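Local coordinates for protein CdiI (Burkholderia pseudomallei 1026a, PDB 4G6V) that probably protects the cell that makes it from the CdiA-CT tRNase toxin of contact-dependent growth inhibition by binding the toxin as its immunity protein, at residues 14-19 with 38-43; 21-26 with 84-89; 28-33 with 79-84; 33-38 with 73-78; 48-53 with 92-97. All coordinates share one frame; numbering follows the deposited sequence.

From the N terminus, helix 13-26 is used twice. Its first half meets strand 35-42 in contact 1, closing a loop through helix 28-34; its second half meets the chain after helix 75-84 in contact 2. Within the span of contact 2 lies contact 3, between helices 28-34 and 75-84, and within that lies contact 4, which ties the start of strand 35-42 to the start of helix 75-84. Contact 1 crosses all three. Contact 5 opens after contact 1 has closed, joins helix 45-53 to strand 91-95, and crosses contacts 2, 3 and 4. Contacts 1 to 4 build a helical layer against the antiparallel sheet; contact 5 adds a helix on its other face.

Contact 1: residues 14-19 with 38-43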
# COMPACT_ATOMS: atom_id res chain seq x y z
N GLY B 14 5.25 17.60 13.44
CA GLY B 14 5.71 18.88 12.91
C GLY B 14 7.13 18.85 12.35
O GLY B 14 7.37 19.29 11.22
N ALA B 15 8.07 18.34 13.14
CA ALA B 15 9.46 18.25 12.70
C ALA B 15 9.57 17.35 11.49
O ALA B 15 10.25 17.68 10.51
CB ALA B 15 10.36 17.74 13.85
N ALA B 16 8.90 16.20 11.56
CA ALA B 16 8.88 15.24 10.46
C ALA B 16 8.51 15.94 9.16
O ALA B 16 9.15 15.75 8.12
CB ALA B 16 7.88 14.11 10.76
N GLU B 17 7.48 16.77 9.24
CA GLU B 17 6.97 17.46 8.07
C GLU B 17 7.98 18.48 7.56
O GLU B 17 8.32 18.51 6.38
CB GLU B 17 5.62 18.11 8.40
CG GLU B 17 4.78 18.40 7.19
CD GLU B 17 4.26 17.15 6.50
OE1 GLU B 17 3.32 16.51 7.03
OE2 GLU B 17 4.78 16.82 5.41
N SER B 18 8.47 19.33 8.45
CA SER B 18 9.56 20.23 8.11
C SER B 18 10.66 19.49 7.33
O SER B 18 11.07 19.94 6.26
CB SER B 18 10.12 20.91 9.37
OG SER B 18 11.44 21.40 9.12
N ASP B 19 11.13 18.36 7.86
CA ASP B 19 12.10 17.52 7.14
C ASP B 19 11.60 17.04 5.75
O ASP B 19 12.36 17.06 4.77
CB ASP B 19 12.52 16.31 7.99
CG ASP B 19 13.61 16.65 8.97
OD1 ASP B 19 14.49 17.48 8.62
OD2 ASP B 19 13.60 16.08 10.09
N SER B 38 2.28 11.17 1.43
CA SER B 38 1.16 11.62 2.25
C SER B 38 1.59 12.67 3.28
O SER B 38 2.78 12.84 3.58
CB SER B 38 0.51 10.44 2.97
OG SER B 38 1.10 10.24 4.24
N PRO B 39 0.62 13.41 3.82
CA PRO B 39 0.88 14.21 5.03
C PRO B 39 1.34 13.30 6.15
O PRO B 39 0.99 12.10 6.15
CB PRO B 39 -0.50 14.79 5.37
CG PRO B 39 -1.51 14.10 4.40
CD PRO B 39 -0.69 13.71 3.21
N VAL B 40 2.11 13.85 7.09
CA VAL B 40 2.54 13.10 8.26
C VAL B 40 1.45 13.17 9.33
O VAL B 40 0.84 14.21 9.51
CB VAL B 40 3.84 13.68 8.87
CG1 VAL B 40 4.28 12.85 10.09
CG2 VAL B 40 4.94 13.73 7.82
N ARG B 41 1.21 12.06 10.02
CA ARG B 41 0.32 12.05 11.17
C ARG B 41 1.02 11.57 12.43
O ARG B 41 2.11 11.04 12.38
CB ARG B 41 -0.93 11.22 10.91
CG ARG B 41 -0.72 9.72 10.88
CD ARG B 41 -2.04 9.08 10.56
NE ARG B 41 -2.70 9.87 9.52
CZ ARG B 41 -4.02 9.91 9.30
NH1 ARG B 41 -4.86 9.20 10.05
NH2 ARG B 41 -4.49 10.68 8.33
N ASP B 42 0.39 11.82 13.57
CA ASP B 42 0.85 11.26 14.82
C ASP B 42 0.52 9.79 14.75
O ASP B 42 -0.56 9.41 14.30
CB ASP B 42 0.14 11.89 16.04
CG ASP B 42 0.29 13.41 16.09
OD1 ASP B 42 1.43 13.91 15.95
OD2 ASP B 42 -0.74 14.11 16.27
N ALA B 43 1.45 8.96 15.19
CA ALA B 43 1.21 7.53 15.24
C ALA B 43 0.22 7.21 16.35
O ALA B 43 0.41 7.64 17.47
CB ALA B 43 2.51 6.79 15.46
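Val-40 is gripped by Glu-17 and Ala-16 where helix 13-26 packs on strand 35-42, an outermost strand of the antiparallel sheet in this alpha+beta fold. The polar part is one hydrogen bond: Val-40 N donates to Glu-17 OE1 at 2.9 Å. It is nearly straight, with an N-H...O angle of 166°, and it uses the syn lone pair of the carboxylate oxygen. Glu-17 gets there by bending. Its CG lies anti to the backbone N (chi1 -159°), and the turn at chi2 brings the carboxylate alongside the valine, the two side chains running past each other in opposite directions. Val-40 CG2 consequently lies beside the carboxylate, 3.7 Å from Glu-17 CD. The other branch is purely apolar, with Val-40 CG1 meeting Ala-16 CB at 3.9 Å.

Around this first shell, Val-40 also rests on Leu-20 of the same helix and on Ser-60 and Phe-62 of the neighbouring strand, so its methyl groups fill the angle between helix and sheet. Glu-17 touches Arg-24, two turns further along the helix, a neighbour that may favour its negative charge. The backbone that presents Val-40 N is itself steadied just before it: Ser-38 OG accepts a hydrogen bond from Leu-63 N and donates its own to Pro-39 O at 2.7 Å, reaching that oxygen from above the carbonyl plane.

Contact 2: residues 21-26 with 84-89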
# COMPACT_ATOMS: atom_id res chain seq x y z
N ASN B 21 9.66 18.56 3.76
CA ASN B 21 9.65 19.65 2.80
C ASN B 21 10.97 19.72 2.07
O ASN B 21 11.04 19.95 0.87
CB ASN B 21 9.36 20.98 3.49
CG ASN B 21 7.91 21.11 3.98
OD1 ASN B 21 7.00 20.41 3.51
ND2 ASN B 21 7.69 22.02 4.93
N LYS B 22 12.05 19.53 2.82
CA LYS B 22 13.36 19.59 2.23
C LYS B 22 13.55 18.43 1.25
O LYS B 22 14.12 18.61 0.17
CB LYS B 22 14.40 19.57 3.33
CG LYS B 22 14.28 20.76 4.27
CD LYS B 22 15.36 20.74 5.35
CE LYS B 22 15.12 21.86 6.35
NZ LYS B 22 16.22 21.82 7.36
N ILE B 23 13.07 17.25 1.63
CA ILE B 23 13.12 16.11 0.74
C ILE B 23 12.39 16.41 -0.56
O ILE B 23 12.98 16.31 -1.63
CB ILE B 23 12.60 14.84 1.44
CG1 ILE B 23 13.74 14.18 2.20
CG2 ILE B 23 12.13 13.85 0.44
CD1 ILE B 23 13.30 13.52 3.50
N ARG B 24 11.13 16.81 -0.48
CA ARG B 24 10.37 17.21 -1.66
C ARG B 24 11.10 18.23 -2.53
O ARG B 24 10.88 18.31 -3.73
CB ARG B 24 9.03 17.82 -1.26
CG ARG B 24 8.02 16.88 -0.64
CD ARG B 24 6.73 17.66 -0.33
NE ARG B 24 5.93 17.06 0.73
CZ ARG B 24 5.06 16.08 0.53
NH1 ARG B 24 4.87 15.59 -0.70
NH2 ARG B 24 4.37 15.57 1.55
N SER B 25 11.93 19.05 -1.92
CA SER B 25 12.57 20.15 -2.62
C SER B 25 13.90 19.67 -3.20
O SER B 25 14.45 20.25 -4.13
CB SER B 25 12.77 21.32 -1.64
OG SER B 25 13.43 22.41 -2.25
N ASN B 26 14.40 18.58 -2.63
CA ASN B 26 15.72 18.05 -2.97
C ASN B 26 15.59 16.93 -4.00
O ASN B 26 16.58 16.55 -4.65
CB ASN B 26 16.37 17.54 -1.69
CG ASN B 26 17.88 17.52 -1.77
OD1 ASN B 26 18.46 17.62 -2.86
ND2 ASN B 26 18.53 17.37 -0.63
N ASP B 84 18.14 9.21 4.84
CA ASP B 84 19.16 10.26 4.85
C ASP B 84 18.58 11.65 5.13
O ASP B 84 19.28 12.52 5.65
CB ASP B 84 19.96 10.26 3.54
N GLY B 85 17.31 11.87 4.77
CA GLY B 85 16.69 13.16 4.99
C GLY B 85 15.96 13.25 6.32
O GLY B 85 15.20 14.17 6.58
N PHE B 86 16.19 12.24 7.15
CA PHE B 86 15.72 12.23 8.53
C PHE B 86 16.92 12.01 9.45
O PHE B 86 16.86 11.21 10.38
CB PHE B 86 14.65 11.16 8.73
CG PHE B 86 13.33 11.53 8.14
CD1 PHE B 86 12.53 12.47 8.76
CD2 PHE B 86 12.89 10.94 6.97
CE1 PHE B 86 11.32 12.83 8.22
CE2 PHE B 86 11.66 11.29 6.42
CZ PHE B 86 10.88 12.23 7.04
N ASN B 87 18.00 12.72 9.16
CA ASN B 87 19.26 12.57 9.86
C ASN B 87 19.05 12.59 11.38
O ASN B 87 19.49 11.69 12.11
CB ASN B 87 20.23 13.67 9.43
N GLY B 88 18.35 13.63 11.83
CA GLY B 88 18.12 13.85 13.25
C GLY B 88 17.27 12.82 13.98
O GLY B 88 16.85 13.05 15.12
N GLY B 89 17.03 11.68 13.34
CA GLY B 89 16.20 10.65 13.95
C GLY B 89 16.17 9.31 13.22
O GLY B 89 16.76 9.13 12.15
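Ile-23 meets Gly-85 and Phe-86 in a small, buried apolar contact that sets the second half of helix 13-26 against the end of helix 75-84, in the layer of helices lying on one face of the antiparallel sheet. A single side chain from one segment is met mostly by backbone from the other. Gly-85 is the first residue to leave the helical conformation after helix 75-84, and it has no side chain to hold the neighbouring helix off. The CD1 methyl of Ile-23 therefore settles directly on the main chain, 3.7 Å from Gly-85 CA, while CG1 stays a little further back. With no CB on the glycine to intervene, the CA atoms of Ile-23 and Gly-85 come within 6.3 Å of each other.

Directly after Gly-85 the chain enters a type I beta turn from Phe-86 to Gly-89, closed by the bond from Gly-89 N to Phe-86 O at 3.0 Å. Phe-86 opens this turn, and its ring, set on the backbone-N side of the residue by a chi1 of -75°, turns to helix 13-26. There it packs on Asp-19 and Leu-20, a turn before the isoleucine. Ile-23 CD1 thus fits into the corner between the glycine backbone and the ring, and its CG2 branch points on toward Phe-31 of the next helix. Where isoleucine and ring touch, Ile-23 CD1 approaches Phe-86 CE2 obliquely at 4.0 Å.

Contact 3: residues 28-33 with 79-84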
# COMPACT_ATOMS: atom_id res chain seq x y z
N SER B 28 12.61 16.59 -6.42
CA SER B 28 11.41 16.91 -7.18
C SER B 28 11.09 15.85 -8.22
O SER B 28 9.92 15.64 -8.58
CB SER B 28 11.62 18.26 -7.86
OG SER B 28 12.95 18.37 -8.35
N GLU B 29 12.12 15.18 -8.73
CA GLU B 29 11.92 14.18 -9.77
C GLU B 29 11.01 13.06 -9.27
O GLU B 29 9.94 12.81 -9.84
CB GLU B 29 13.26 13.62 -10.27
CG GLU B 29 14.06 12.84 -9.23
CD GLU B 29 14.98 13.74 -8.40
OE1 GLU B 29 15.94 13.19 -7.80
OE2 GLU B 29 14.73 14.97 -8.35
N LEU B 30 11.43 12.42 -8.18
CA LEU B 30 10.67 11.32 -7.61
C LEU B 30 9.34 11.78 -7.01
O LEU B 30 8.30 11.16 -7.20
CB LEU B 30 11.50 10.67 -6.52
CG LEU B 30 12.90 10.22 -6.91
CD1 LEU B 30 13.70 9.99 -5.65
CD2 LEU B 30 12.85 8.95 -7.81
N PHE B 31 9.39 12.89 -6.30
CA PHE B 31 8.29 13.21 -5.40
C PHE B 31 7.23 14.15 -5.96
O PHE B 31 6.25 14.48 -5.28
CB PHE B 31 8.87 13.68 -4.08
CG PHE B 31 9.72 12.65 -3.39
CD1 PHE B 31 9.23 11.37 -3.18
CD2 PHE B 31 11.00 12.96 -2.97
CE1 PHE B 31 10.00 10.42 -2.54
CE2 PHE B 31 11.77 12.02 -2.33
CZ PHE B 31 11.27 10.74 -2.12
N GLU B 32 7.40 14.57 -7.21
CA GLU B 32 6.29 15.19 -7.94
C GLU B 32 5.76 14.21 -8.99
O GLU B 32 6.22 14.23 -10.14
CB GLU B 32 6.73 16.50 -8.58
N GLY B 33 4.85 13.32 -8.59
CA GLY B 33 4.25 12.37 -9.53
C GLY B 33 4.64 10.89 -9.50
O GLY B 33 3.76 10.02 -9.41
N SER B 79 13.90 4.68 -0.57
CA SER B 79 14.06 4.33 0.84
C SER B 79 15.29 4.97 1.43
O SER B 79 15.26 5.53 2.53
CB SER B 79 14.12 2.83 1.01
OG SER B 79 12.86 2.27 0.73
N LYS B 80 16.40 4.88 0.70
CA LYS B 80 17.67 5.44 1.15
C LYS B 80 17.59 6.97 1.28
O LYS B 80 18.01 7.53 2.28
CB LYS B 80 18.80 5.00 0.22
CG LYS B 80 20.05 5.81 0.37
CD LYS B 80 20.69 6.10 -0.97
CE LYS B 80 21.25 7.53 -1.03
NZ LYS B 80 22.27 7.81 0.03
N ILE B 81 17.02 7.64 0.27
CA ILE B 81 16.82 9.09 0.29
C ILE B 81 16.05 9.52 1.54
O ILE B 81 16.31 10.60 2.11
CB ILE B 81 16.06 9.56 -0.99
CG1 ILE B 81 17.01 9.60 -2.19
CG2 ILE B 81 15.42 10.93 -0.81
CD1 ILE B 81 16.29 9.80 -3.52
N LEU B 82 15.12 8.67 1.97
CA LEU B 82 14.32 8.96 3.16
C LEU B 82 15.13 8.78 4.47
O LEU B 82 15.12 9.64 5.33
CB LEU B 82 13.01 8.16 3.15
CG LEU B 82 11.94 8.46 2.08
CD1 LEU B 82 10.70 7.61 2.28
CD2 LEU B 82 11.54 9.96 2.04
N VAL B 83 15.84 7.67 4.61
CA VAL B 83 16.73 7.44 5.75
C VAL B 83 17.70 8.63 5.95
O VAL B 83 18.04 9.00 7.09
CB VAL B 83 17.55 6.12 5.56
CG1 VAL B 83 18.64 5.98 6.62
CG2 VAL B 83 16.67 4.87 5.54
N ASP B 84 18.14 9.21 4.84
CA ASP B 84 19.16 10.26 4.85
C ASP B 84 18.58 11.65 5.13
O ASP B 84 19.28 12.52 5.65
CB ASP B 84 19.96 10.26 3.54
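The short helical segments that carry Leu-30 and Ile-81 run at 105° to each other and keep their axes 12.4 Å apart, a separation bridged entirely by large apolar side chains. Segment 28-33 includes a wider pi-type turn at 30-33, and both residues facing the partner, Leu-30 and Phe-31, are at its beginning.

Ile-81 takes part in two of the three contacts, and its two branches have different partners. At a chi1 of -77° the ethyl branch is opposite the carbonyl carbon and the CG2 methyl opposite the backbone N, and the branches diverge. The longer one reaches out to Leu-30, and the pair meet tip to tip, Ile-81 CD1 lying 3.4 Å from Leu-30 CD1. The shorter one addresses Phe-31: Ile-81 CG2 comes to the edge of the ring, near its plane, 4.1 Å from Phe-31 CE2, the two side chains passing alongside and pointing opposite ways. From the next residue, Leu-82 CD2 approaches Phe-31 CZ obliquely at 4.2 Å. The ring is also backed by its own helix, because Leu-30 CB sits over the centre of one face, 4.0 Å above the plane. Leucine and phenylalanine thus form one continuous surface against helix 75-84.

All four residues are buried. Leu-30 extends the packing to Leu-74, just before helix 75-84, and Ile-81 reaches His-27 in the link between helices 13-26 and 28-34. On the side toward the sheet, Leu-82 rests on Cys-7 of strand 4-9 and Ile-93 of strand 91-95, so helix 75-84 meets helix 28-34 at one flank and the strands on another.

Contact 4: residues 33-38 with 73-78; sequences GKFLIS and DLIPIV
Phe-35 packs its ring against Leu-74, just before helix 75-84, and against Ile-75 and Val-78 of that helix's first turn, where strand 35-42 begins at one border of an antiparallel sheet flanked by helices. At CB the side chain heads for the helix, and the ring is carried out between the strand and the helical layer. The first ring atom to touch is CD2, 3.9 Å from Val-78 CG2. Next come CE2 and CZ, each closer to that methyl: CG2 stands over one face as a CH-pi contact, 3.7 Å from the centroid of the Phe-35 ring and 15° off the ring normal. At the far end Phe-35 CZ also meets Leu-74 CB obliquely at 4.1 Å.

The ring is thus held by Val-78 over one face, Ile-75 at the edge and Leu-74 obliquely at the far end, and Val-64 and Leu-66 of strand 60-66 add to the enclosure from the sheet. Val-78 continues to Leu-5 of strand 4-9, so this cluster links the helix to the sheet's interior. Ile-75 also packs on Thr-59 of the toxin chain, which places the start of this helix close to the interface of the complex. Its side chain runs roughly perpendicular to that of the phenylalanine and meets it near the ring plane, Ile-75 CG1 lying 4.1 Å from Phe-35 CE1.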
# COMPACT_ATOMS: atom_id res chain seq x y z
N GLY B 33 4.85 13.32 -8.59
CA GLY B 33 4.25 12.37 -9.53
C GLY B 33 4.64 10.89 -9.50
O GLY B 33 3.76 10.02 -9.41
N LYS B 34 5.93 10.59 -9.61
CA LYS B 34 6.42 9.20 -9.56
C LYS B 34 6.12 8.51 -8.21
O LYS B 34 5.64 7.38 -8.17
CB LYS B 34 7.93 9.13 -9.90
N PHE B 35 6.39 9.22 -7.13
CA PHE B 35 5.97 8.81 -5.79
C PHE B 35 5.17 9.92 -5.12
O PHE B 35 5.49 11.09 -5.26
CB PHE B 35 7.18 8.47 -4.94
CG PHE B 35 7.95 7.27 -5.43
CD1 PHE B 35 7.77 6.04 -4.84
CD2 PHE B 35 8.84 7.39 -6.48
CE1 PHE B 35 8.48 4.94 -5.27
CE2 PHE B 35 9.55 6.29 -6.94
CZ PHE B 35 9.37 5.06 -6.34
N LEU B 36 4.11 9.56 -4.40
CA LEU B 36 3.35 10.57 -3.67
C LEU B 36 3.55 10.40 -2.17
O LEU B 36 3.34 9.31 -1.63
CB LEU B 36 1.86 10.54 -4.04
CG LEU B 36 1.57 10.71 -5.54
CD1 LEU B 36 0.08 10.75 -5.81
CD2 LEU B 36 2.25 11.95 -6.13
N ILE B 37 3.97 11.48 -1.52
CA ILE B 37 4.17 11.45 -0.07
C ILE B 37 2.95 12.02 0.66
O ILE B 37 2.61 13.22 0.51
CB ILE B 37 5.45 12.23 0.36
CG1 ILE B 37 6.67 11.72 -0.41
CG2 ILE B 37 5.65 12.12 1.87
CD1 ILE B 37 8.04 12.30 0.05
N SER B 38 2.28 11.17 1.43
CA SER B 38 1.16 11.62 2.25
C SER B 38 1.59 12.67 3.28
O SER B 38 2.78 12.84 3.58
CB SER B 38 0.51 10.44 2.97
OG SER B 38 1.10 10.24 4.24
N ASP B 73 11.13 0.18 -9.58
CA ASP B 73 12.48 -0.23 -9.28
C ASP B 73 13.27 0.85 -8.53
O ASP B 73 14.46 0.67 -8.26
CB ASP B 73 13.22 -0.67 -10.55
CG ASP B 73 13.33 0.45 -11.59
OD1 ASP B 73 12.39 1.32 -11.69
OD2 ASP B 73 14.36 0.43 -12.32
N LEU B 74 12.63 1.95 -8.17
CA LEU B 74 13.35 2.97 -7.40
C LEU B 74 13.02 2.90 -5.92
O LEU B 74 13.51 3.71 -5.15
CB LEU B 74 13.10 4.38 -7.95
CG LEU B 74 13.26 4.42 -9.47
CD1 LEU B 74 12.55 5.63 -10.08
CD2 LEU B 74 14.74 4.35 -9.91
N ILE B 75 12.22 1.93 -5.51
CA ILE B 75 11.87 1.83 -4.10
C ILE B 75 13.08 1.83 -3.15
O ILE B 75 13.10 2.59 -2.19
CB ILE B 75 10.90 0.66 -3.83
CG1 ILE B 75 9.49 1.06 -4.26
CG2 ILE B 75 10.90 0.26 -2.38
CD1 ILE B 75 8.47 -0.09 -4.31
N PRO B 76 14.12 1.02 -3.44
CA PRO B 76 15.33 1.00 -2.60
C PRO B 76 16.11 2.31 -2.59
O PRO B 76 16.76 2.63 -1.59
CB PRO B 76 16.19 -0.10 -3.26
CG PRO B 76 15.26 -0.90 -4.06
CD PRO B 76 14.18 0.02 -4.52
N ILE B 77 16.09 3.04 -3.70
CA ILE B 77 16.75 4.35 -3.73
C ILE B 77 15.90 5.41 -3.02
O ILE B 77 16.44 6.27 -2.30
CB ILE B 77 17.07 4.81 -5.16
CG1 ILE B 77 17.70 6.20 -5.14
CG2 ILE B 77 15.83 4.89 -5.98
CD1 ILE B 77 17.66 6.88 -6.50
N VAL B 78 14.59 5.35 -3.22
CA VAL B 78 13.68 6.20 -2.46
C VAL B 78 13.81 5.95 -0.96
O VAL B 78 13.86 6.89 -0.17
CB VAL B 78 12.22 5.98 -2.88
CG1 VAL B 78 11.31 6.49 -1.81
CG2 VAL B 78 11.95 6.67 -4.20

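Contact 5: residues 48-53 with 92-97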
# COMPACT_ATOMS: atom_id res chain seq x y z
N LYS B 48 2.26 2.33 16.49
CA LYS B 48 3.31 2.26 17.50
C LYS B 48 3.65 0.82 17.85
O LYS B 48 4.81 0.50 18.15
CB LYS B 48 2.91 3.01 18.78
CG LYS B 48 2.94 4.52 18.66
CD LYS B 48 2.66 5.18 20.01
CE LYS B 48 2.61 6.68 19.90
NZ LYS B 48 2.61 7.30 21.25
N GLU B 49 2.64 -0.03 17.84
CA GLU B 49 2.82 -1.43 18.15
C GLU B 49 3.68 -2.12 17.09
O GLU B 49 4.66 -2.81 17.41
CB GLU B 49 1.46 -2.12 18.27
CG GLU B 49 1.51 -3.51 18.86
CD GLU B 49 0.14 -4.16 18.91
OE1 GLU B 49 -0.78 -3.65 18.22
OE2 GLU B 49 -0.01 -5.16 19.65
N ILE B 50 3.32 -1.91 15.82
CA ILE B 50 4.06 -2.48 14.69
C ILE B 50 5.48 -1.93 14.60
O ILE B 50 6.41 -2.70 14.42
CB ILE B 50 3.32 -2.23 13.34
CG1 ILE B 50 1.95 -2.93 13.32
CG2 ILE B 50 4.15 -2.71 12.17
CD1 ILE B 50 1.19 -2.71 12.02
N ALA B 51 5.66 -0.62 14.76
CA ALA B 51 7.01 -0.04 14.80
C ALA B 51 7.90 -0.64 15.90
O ALA B 51 9.11 -0.81 15.70
CB ALA B 51 6.96 1.48 14.93
N ALA B 52 7.30 -0.95 17.04
CA ALA B 52 8.06 -1.43 18.20
C ALA B 52 8.49 -2.89 18.07
O ALA B 52 9.44 -3.32 18.72
CB ALA B 52 7.30 -1.20 19.49
N GLU B 53 7.80 -3.65 17.23
CA GLU B 53 8.22 -5.00 16.87
C GLU B 53 9.48 -5.00 16.00
O GLU B 53 10.20 -6.00 15.95
CB GLU B 53 7.10 -5.75 16.12
CG GLU B 53 6.14 -6.50 17.02
CD GLU B 53 4.76 -6.66 16.41
OE1 GLU B 53 4.66 -6.90 15.18
OE2 GLU B 53 3.75 -6.55 17.15
N LEU B 92 11.80 3.73 10.34
CA LEU B 92 11.58 2.35 9.91
C LEU B 92 10.74 2.43 8.64
O LEU B 92 9.77 3.19 8.59
CB LEU B 92 10.85 1.57 11.01
CG LEU B 92 10.06 0.32 10.64
CD1 LEU B 92 11.01 -0.76 10.24
CD2 LEU B 92 9.20 -0.12 11.80
N ILE B 93 11.13 1.71 7.60
CA ILE B 93 10.32 1.68 6.37
C ILE B 93 9.85 0.27 6.03
O ILE B 93 10.65 -0.59 5.70
CB ILE B 93 11.09 2.21 5.13
CG1 ILE B 93 11.56 3.65 5.35
CG2 ILE B 93 10.22 2.09 3.87
CD1 ILE B 93 12.35 4.20 4.17
N LEU B 94 8.54 0.04 6.10
CA LEU B 94 7.99 -1.24 5.70
C LEU B 94 7.18 -1.13 4.39
O LEU B 94 6.13 -0.47 4.31
CB LEU B 94 7.12 -1.82 6.82
CG LEU B 94 7.71 -2.00 8.22
CD1 LEU B 94 6.72 -2.70 9.12
CD2 LEU B 94 8.98 -2.81 8.17
N GLN B 95 7.67 -1.78 3.35
CA GLN B 95 6.91 -1.83 2.12
C GLN B 95 5.62 -2.60 2.40
O GLN B 95 5.66 -3.73 2.92
CB GLN B 95 7.71 -2.51 1.03
CG GLN B 95 7.12 -2.32 -0.33
CD GLN B 95 8.12 -2.55 -1.43
OE1 GLN B 95 9.32 -2.32 -1.26
NE2 GLN B 95 7.63 -2.99 -2.58
N ASP B 96 4.49 -1.96 2.09
CA ASP B 96 3.15 -2.48 2.36
C ASP B 96 3.02 -3.00 3.78
O ASP B 96 2.28 -3.96 4.06
CB ASP B 96 2.74 -3.53 1.31
CG ASP B 96 2.34 -2.90 -0.02
OD1 ASP B 96 1.81 -1.75 -0.01
OD2 ASP B 96 2.54 -3.55 -1.08
N ASN B 97 3.75 -2.34 4.68
CA ASN B 97 3.64 -2.58 6.10
C ASN B 97 4.02 -4.01 6.46
O ASN B 97 3.58 -4.55 7.47
CB ASN B 97 2.21 -2.25 6.58
CG ASN B 97 2.18 -1.67 7.99
OD1 ASN B 97 3.17 -1.12 8.49
ND2 ASN B 97 1.04 -1.81 8.65
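Ile-50 and Ala-51 of helix 45-53 lie over Leu-92, Leu-94 and Asn-97, a packing of helix on strand and the turn that follows it, on the sheet face opposite helix 75-84 in this two-sided alpha+beta arrangement. Alternation along strand 91-95 divides the work: Leu-92 and Leu-94 turn to this helix, while Ile-93 turns to Ser-79 and Leu-82 of the other. Ile-50 does most of the reaching. Its CG2 meets Leu-94 CD1 at 4.0 Å, the two side chains lying askew to one another. The other branch, directed opposite the carbonyl carbon by a chi1 of -63°, extends toward the amide of Asn-97. Ala-51, one residue on, has little to extend, so Leu-92 comes to it: a chi1 of 158° turns the leucine's CG away from its own backbone N, and Leu-92 CD2 rests 3.7 Å from Ala-51 CA, on the helix backbone.

Past the strand the chain turns sharply. Asp-96 and Asn-97 both have left-handed helical backbone angles, and Asn-97 N bonds to Leu-94 O at 3.0 Å. This turn belongs to the toxin interface: Asp-96 OD1 forms a salt bridge with Lys-121 of the toxin chain, and Asn-97 ND2 is hydrogen-bonded to Thr-117 of that chain. Ile-50, itself packed on Asn-113 of the toxin chain, lies against Asn-97, its CD1 methyl 3.5 Å from Asn-97 ND2.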